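Local coordinates for glycoside hydrolase family 61 protein (Myceliophthora thermophila, PDB 5UFV), which cleaves cellulose oxidatively as a copper-dependent lytic polysaccharide monooxygenase of the AA9 family, giving C1-oxidised products, at residues A3-Y17 / Q25-P37. Numbering follows the deposited sequence.
Sequences AVTSYNIAGKDYPGY and QDVIQWQWPDYNP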
loop_
_atom_site.group_PDB
_atom_site.type_symbol
_atom_site.label_atom_id
_atom_site.label_comp_id
_atom_site.label_asym_id
_atom_site.label_seq_id
_atom_site.Cartn_x
_atom_site.Cartn_y
_atom_site.Cartn_z
ATOM N N ALA A 3 2.291 3.476 10.521
ATOM C CA ALA A 3 3.075 2.835 9.452
ATOM C C ALA A 3 2.982 1.333 9.601
ATOM O O ALA A 3 2.628 0.822 10.653
ATOM C CB ALA A 3 4.536 3.286 9.526
ATOM N N VAL A 4 3.324 0.616 8.552
ATOM C CA VAL A 4 3.447 -0.824 8.671
ATOM C C VAL A 4 4.666 -1.083 9.511
ATOM O O VAL A 4 5.761 -0.759 9.105
ATOM C CB VAL A 4 3.663 -1.514 7.327
ATOM C CG1 VAL A 4 3.998 -2.995 7.549
ATOM C CG2 VAL A 4 2.424 -1.344 6.455
ATOM N N THR A 5 4.471 -1.707 10.656
ATOM C CA THR A 5 5.569 -1.996 11.540
ATOM C C THR A 5 6.177 -3.421 11.514
ATOM O O THR A 5 7.279 -3.625 12.041
ATOM C CB THR A 5 5.156 -1.608 12.979
ATOM O OG1 THR A 5 3.792 -2.015 13.238
ATOM C CG2 THR A 5 5.292 -0.097 13.118
ATOM N N SER A 6 5.488 -4.384 10.909
ATOM C CA SER A 6 5.951 -5.767 10.867
ATOM C C SER A 6 5.116 -6.558 9.854
ATOM O O SER A 6 4.072 -6.094 9.414
ATOM C CB SER A 6 5.834 -6.414 12.245
ATOM O OG SER A 6 4.477 -6.536 12.617
ATOM N N TYR A 7 5.563 -7.754 9.485
ATOM C CA TYR A 7 4.866 -8.540 8.468
ATOM C C TYR A 7 4.762 -10.021 8.862
ATOM O O TYR A 7 5.585 -10.548 9.622
ATOM C CB TYR A 7 5.594 -8.471 7.107
ATOM C CG TYR A 7 5.815 -7.100 6.498
ATOM C CD1 TYR A 7 6.937 -6.357 6.807
ATOM C CD2 TYR A 7 4.920 -6.572 5.581
ATOM C CE1 TYR A 7 7.149 -5.105 6.237
ATOM C CE2 TYR A 7 5.117 -5.325 5.022
ATOM C CZ TYR A 7 6.240 -4.599 5.349
ATOM O OH TYR A 7 6.443 -3.359 4.784
ATOM N N ASN A 8 3.745 -10.685 8.314
ATOM C CA ASN A 8 3.700 -12.141 8.267
ATOM C C ASN A 8 3.568 -12.601 6.819
ATOM O O ASN A 8 2.581 -12.332 6.157
ATOM C CB ASN A 8 2.562 -12.720 9.123
ATOM C CG ASN A 8 2.661 -14.225 9.256
ATOM O OD1 ASN A 8 2.487 -14.960 8.285
ATOM N ND2 ASN A 8 2.997 -14.687 10.439
ATOM N N ILE A 9 4.578 -13.297 6.337
ATOM C CA ILE A 9 4.632 -13.705 4.948
ATOM C C ILE A 9 4.875 -15.195 4.845
ATOM O O ILE A 9 5.919 -15.712 5.255
ATOM C CB ILE A 9 5.725 -12.941 4.193
ATOM C CG1 ILE A 9 5.335 -11.458 4.113
ATOM C CG2 ILE A 9 5.904 -13.516 2.792
ATOM C CD1 ILE A 9 6.479 -10.519 3.914
ATOM N N ALA A 10 3.885 -15.866 4.260
ATOM C CA ALA A 10 3.880 -17.316 4.072
ATOM C C ALA A 10 4.014 -17.968 5.413
ATOM O O ALA A 10 4.801 -18.890 5.568
ATOM C CB ALA A 10 4.997 -17.744 3.141
ATOM N N GLY A 11 3.273 -17.446 6.395
ATOM C CA GLY A 11 3.330 -17.958 7.766
ATOM C C GLY A 11 4.543 -17.602 8.642
ATOM O O GLY A 11 4.609 -18.068 9.765
ATOM N N LYS A 12 5.498 -16.795 8.171
ATOM C CA LYS A 12 6.660 -16.418 8.996
ATOM C C LYS A 12 6.635 -14.943 9.353
ATOM O O LYS A 12 6.104 -14.105 8.618
ATOM C CB LYS A 12 7.984 -16.721 8.292
ATOM C CG LYS A 12 7.912 -17.963 7.422
ATOM C CD LYS A 12 9.269 -18.551 7.034
ATOM C CE LYS A 12 9.059 -19.932 6.419
ATOM N NZ LYS A 12 10.249 -20.809 6.609
ATOM N N ASP A 13 7.257 -14.641 10.487
ATOM C CA ASP A 13 7.220 -13.316 11.070
ATOM C C ASP A 13 8.453 -12.546 10.661
ATOM O O ASP A 13 9.569 -13.071 10.729
ATOM C CB ASP A 13 7.125 -13.405 12.598
ATOM C CG ASP A 13 5.704 -13.689 13.085
ATOM O OD1 ASP A 13 4.735 -13.503 12.316
ATOM O OD2 ASP A 13 5.537 -14.101 14.247
ATOM N N TYR A 14 8.244 -11.308 10.205
ATOM C CA TYR A 14 9.345 -10.473 9.791
ATOM C C TYR A 14 9.188 -9.110 10.443
ATOM O O TYR A 14 8.248 -8.396 10.138
ATOM C CB TYR A 14 9.409 -10.328 8.267
ATOM C CG TYR A 14 9.700 -11.623 7.515
ATOM C CD1 TYR A 14 11.001 -12.053 7.283
ATOM C CD2 TYR A 14 8.666 -12.409 7.024
ATOM C CE1 TYR A 14 11.261 -13.231 6.582
ATOM C CE2 TYR A 14 8.914 -13.581 6.340
ATOM C CZ TYR A 14 10.210 -13.982 6.114
ATOM O OH TYR A 14 10.426 -15.143 5.439
ATOM N N PRO A 15 10.121 -8.741 11.332
ATOM C CA PRO A 15 10.049 -7.411 11.914
ATOM C C PRO A 15 10.298 -6.307 10.898
ATOM O O PRO A 15 11.034 -6.465 9.931
ATOM C CB PRO A 15 11.139 -7.407 12.979
ATOM C CG PRO A 15 11.981 -8.608 12.731
ATOM C CD PRO A 15 11.312 -9.499 11.753
ATOM N N GLY A 16 9.659 -5.183 11.107
ATOM C CA GLY A 16 9.932 -4.067 10.256
ATOM C C GLY A 16 11.133 -3.262 10.743
ATOM O O GLY A 16 11.719 -3.517 11.811
ATOM N N TYR A 17 11.469 -2.269 9.921
ATOM C CA TYR A 17 12.420 -1.245 10.283
ATOM C C TYR A 17 11.806 -0.445 11.397
ATOM O O TYR A 17 10.586 -0.261 11.461
ATOM C CB TYR A 17 12.646 -0.374 9.061
ATOM C CG TYR A 17 13.699 0.693 9.163
ATOM C CD1 TYR A 17 15.059 0.381 9.076
ATOM C CD2 TYR A 17 13.328 2.044 9.273
ATOM C CE1 TYR A 17 16.021 1.385 9.140
ATOM C CE2 TYR A 17 14.274 3.055 9.328
ATOM C CZ TYR A 17 15.612 2.731 9.251
ATOM O OH TYR A 17 16.539 3.755 9.297
ATOM N N GLN A 25 19.607 -3.523 12.805
ATOM C CA GLN A 25 19.424 -4.938 12.519
ATOM C C GLN A 25 18.879 -5.113 11.092
ATOM O O GLN A 25 18.073 -4.311 10.619
ATOM C CB GLN A 25 18.491 -5.538 13.574
ATOM C CG GLN A 25 17.722 -6.788 13.170
ATOM C CD GLN A 25 16.294 -6.804 13.721
ATOM O OE1 GLN A 25 15.646 -5.758 13.846
ATOM N NE2 GLN A 25 15.796 -7.996 14.045
ATOM N N ASP A 26 19.326 -6.176 10.420
ATOM C CA ASP A 26 18.840 -6.540 9.085
ATOM C C ASP A 26 17.323 -6.792 9.056
ATOM O O ASP A 26 16.811 -7.548 9.877
ATOM C CB ASP A 26 19.563 -7.790 8.582
ATOM C CG ASP A 26 21.041 -7.536 8.217
ATOM O OD1 ASP A 26 21.435 -6.372 8.011
ATOM O OD2 ASP A 26 21.821 -8.530 8.137
ATOM N N VAL A 27 16.618 -6.164 8.115
ATOM C CA VAL A 27 15.177 -6.401 7.929
ATOM C C VAL A 27 14.773 -6.518 6.451
ATOM O O VAL A 27 15.593 -6.361 5.566
ATOM C CB VAL A 27 14.321 -5.323 8.657
ATOM C CG1 VAL A 27 14.490 -5.402 10.192
ATOM C CG2 VAL A 27 14.654 -3.916 8.157
ATOM N N ILE A 28 13.514 -6.850 6.178
ATOM C CA ILE A 28 13.024 -6.941 4.783
ATOM C C ILE A 28 12.450 -5.598 4.279
ATOM O O ILE A 28 12.296 -5.381 3.075
ATOM C CB ILE A 28 11.978 -8.060 4.610
ATOM C CG1 ILE A 28 10.706 -7.762 5.413
ATOM C CG2 ILE A 28 12.533 -9.418 5.038
ATOM C CD1 ILE A 28 9.498 -8.557 4.948
ATOM N N GLN A 29 12.175 -4.701 5.226
ATOM C CA GLN A 29 11.494 -3.437 4.974
ATOM C C GLN A 29 12.466 -2.278 4.682
ATOM O O GLN A 29 13.491 -2.124 5.361
ATOM C CB GLN A 29 10.630 -3.072 6.198
ATOM C CG GLN A 29 9.544 -2.048 5.914
ATOM C CD GLN A 29 8.746 -1.663 7.155
ATOM O OE1 GLN A 29 9.320 -1.407 8.218
ATOM N NE2 GLN A 29 7.434 -1.621 7.034
ATOM N N TRP A 30 12.110 -1.460 3.693
ATOM C CA TRP A 30 12.838 -0.245 3.358
ATOM C C TRP A 30 12.595 0.785 4.442
ATOM O O TRP A 30 11.586 0.750 5.113
ATOM C CB TRP A 30 12.374 0.288 2.001
ATOM C CG TRP A 30 12.903 -0.479 0.841
ATOM C CD1 TRP A 30 13.227 -1.803 0.804
ATOM C CD2 TRP A 30 13.141 0.019 -0.464
ATOM N NE1 TRP A 30 13.686 -2.160 -0.456
ATOM C CE2 TRP A 30 13.633 -1.050 -1.249
ATOM C CE3 TRP A 30 12.998 1.272 -1.056
ATOM C CZ2 TRP A 30 13.982 -0.896 -2.561
ATOM C CZ3 TRP A 30 13.343 1.414 -2.370
ATOM C CH2 TRP A 30 13.837 0.347 -3.102
ATOM N N GLN A 31 13.533 1.698 4.617
ATOM C CA GLN A 31 13.514 2.595 5.762
ATOM C C GLN A 31 12.336 3.530 5.629
ATOM O O GLN A 31 11.873 3.822 4.544
ATOM C CB GLN A 31 14.802 3.433 5.859
ATOM C CG GLN A 31 16.122 2.666 5.842
ATOM C CD GLN A 31 16.622 2.364 4.430
ATOM O OE1 GLN A 31 15.840 2.346 3.461
ATOM N NE2 GLN A 31 17.917 2.119 4.300
ATOM N N TRP A 32 11.852 4.000 6.754
ATOM C CA TRP A 32 10.831 5.031 6.792
ATOM C C TRP A 32 11.190 5.882 8.006
ATOM O O TRP A 32 11.830 5.365 8.929
ATOM C CB TRP A 32 9.431 4.433 6.867
ATOM C CG TRP A 32 9.241 3.374 7.902
ATOM C CD1 TRP A 32 9.478 2.056 7.751
ATOM C CD2 TRP A 32 8.752 3.551 9.240
ATOM N NE1 TRP A 32 9.171 1.388 8.910
ATOM C CE2 TRP A 32 8.722 2.278 9.841
ATOM C CE3 TRP A 32 8.343 4.662 9.986
ATOM C CZ2 TRP A 32 8.290 2.062 11.148
ATOM C CZ3 TRP A 32 7.912 4.452 11.325
ATOM C CH2 TRP A 32 7.891 3.149 11.879
ATOM N N PRO A 33 10.871 7.187 7.966
ATOM C CA PRO A 33 11.430 8.118 8.957
ATOM C C PRO A 33 10.602 8.243 10.244
ATOM O O PRO A 33 11.155 8.482 11.320
ATOM C CB PRO A 33 11.440 9.461 8.199
ATOM C CG PRO A 33 10.260 9.387 7.283
ATOM C CD PRO A 33 10.063 7.902 6.950
ATOM N N ASP A 34 9.288 8.098 10.125
ATOM C CA ASP A 34 8.378 8.367 11.236
ATOM C C ASP A 34 6.968 8.177 10.696
ATOM O O ASP A 34 6.789 7.616 9.618
ATOM C CB ASP A 34 8.610 9.775 11.814
ATOM C CG ASP A 34 8.523 10.884 10.739
ATOM O OD1 ASP A 34 7.615 10.795 9.830
ATOM O OD2 ASP A 34 9.376 11.824 10.790
ATOM N N TYR A 35 5.971 8.636 11.433
ATOM C CA TYR A 35 4.579 8.420 11.066
ATOM C C TYR A 35 3.909 9.573 10.316
ATOM O O TYR A 35 2.697 9.549 10.119
ATOM C CB TYR A 35 3.748 8.162 12.320
ATOM C CG TYR A 35 3.875 6.817 13.003
ATOM C CD1 TYR A 35 4.495 5.732 12.404
ATOM C CD2 TYR A 35 3.301 6.641 14.266
ATOM C CE1 TYR A 35 4.577 4.510 13.066
ATOM C CE2 TYR A 35 3.351 5.443 14.917
ATOM C CZ TYR A 35 3.991 4.376 14.337
ATOM O OH TYR A 35 4.017 3.182 15.030
ATOM N N ASN A 36 4.663 10.570 9.897
ATOM C CA ASN A 36 4.073 11.724 9.203
ATOM C C ASN A 36 3.675 11.380 7.795
ATOM O O ASN A 36 4.343 10.619 7.131
ATOM C CB ASN A 36 5.042 12.900 9.114
ATOM C CG ASN A 36 5.399 13.472 10.469
ATOM O OD1 ASN A 36 4.626 13.406 11.413
ATOM N ND2 ASN A 36 6.577 14.044 10.562
ATOM N N PRO A 37 2.588 11.974 7.333
ATOM C CA PRO A 37 2.120 11.711 5.987
ATOM C C PRO A 37 3.007 12.338 4.912
ATOM O O PRO A 37 3.713 13.304 5.172
ATOM C CB PRO A 37 0.737 12.374 5.982
ATOM C CG PRO A 37 0.880 13.513 6.951
ATOM C CD PRO A 37 1.724 12.939 8.047
HETATM O O HOH W 1 2.038 1.808 13.158
HETATM O O HOH W 2 12.348 -8.328 8.686
#
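The indole of Trp32 lies between two residues: Ala3 CB sits 3.9 Å from the centroid of its six-membered ring, a CH-pi contact, while the edge of Tyr17 meets the opposite face in a T-shaped stack with planes at 70°. Here the loop 25-37 of the AA9 beta-sandwich packs against the N-terminal beta-hairpin, strands 4-9 and 12-15, near the copper site; the Tyr35 side chain is about 7 Å from the copper ion. Ala3 suits its place because its single methyl can lie over the indole and still touch Tyr35 CE1. With CG anti to the backbone N (chi1 -175°), the Tyr17 ring reaches across to residues 31-32, taking Gln31 CA over one face and Trp32 O at its edge. The branched, wholly apolar chain of Ile28 lets CD1 meet Ile9 CD1 tip to tip at 3.7 Å and touch Tyr7 CD1 and Tyr14 CB. Between these clusters, buried Gln29 supplies both donor and acceptor on an extended chain. Its NE2 gives a nearly straight bond (173°) to Val4 O at 2.8 Å and a more bent one to Tyr7 OH. Four bonds together fix the amide's rotation, for OE1 accepts from Tyr17 N and, at 2.9 Å, from Trp32 NE1, the two donors arriving from opposite faces of the amide plane.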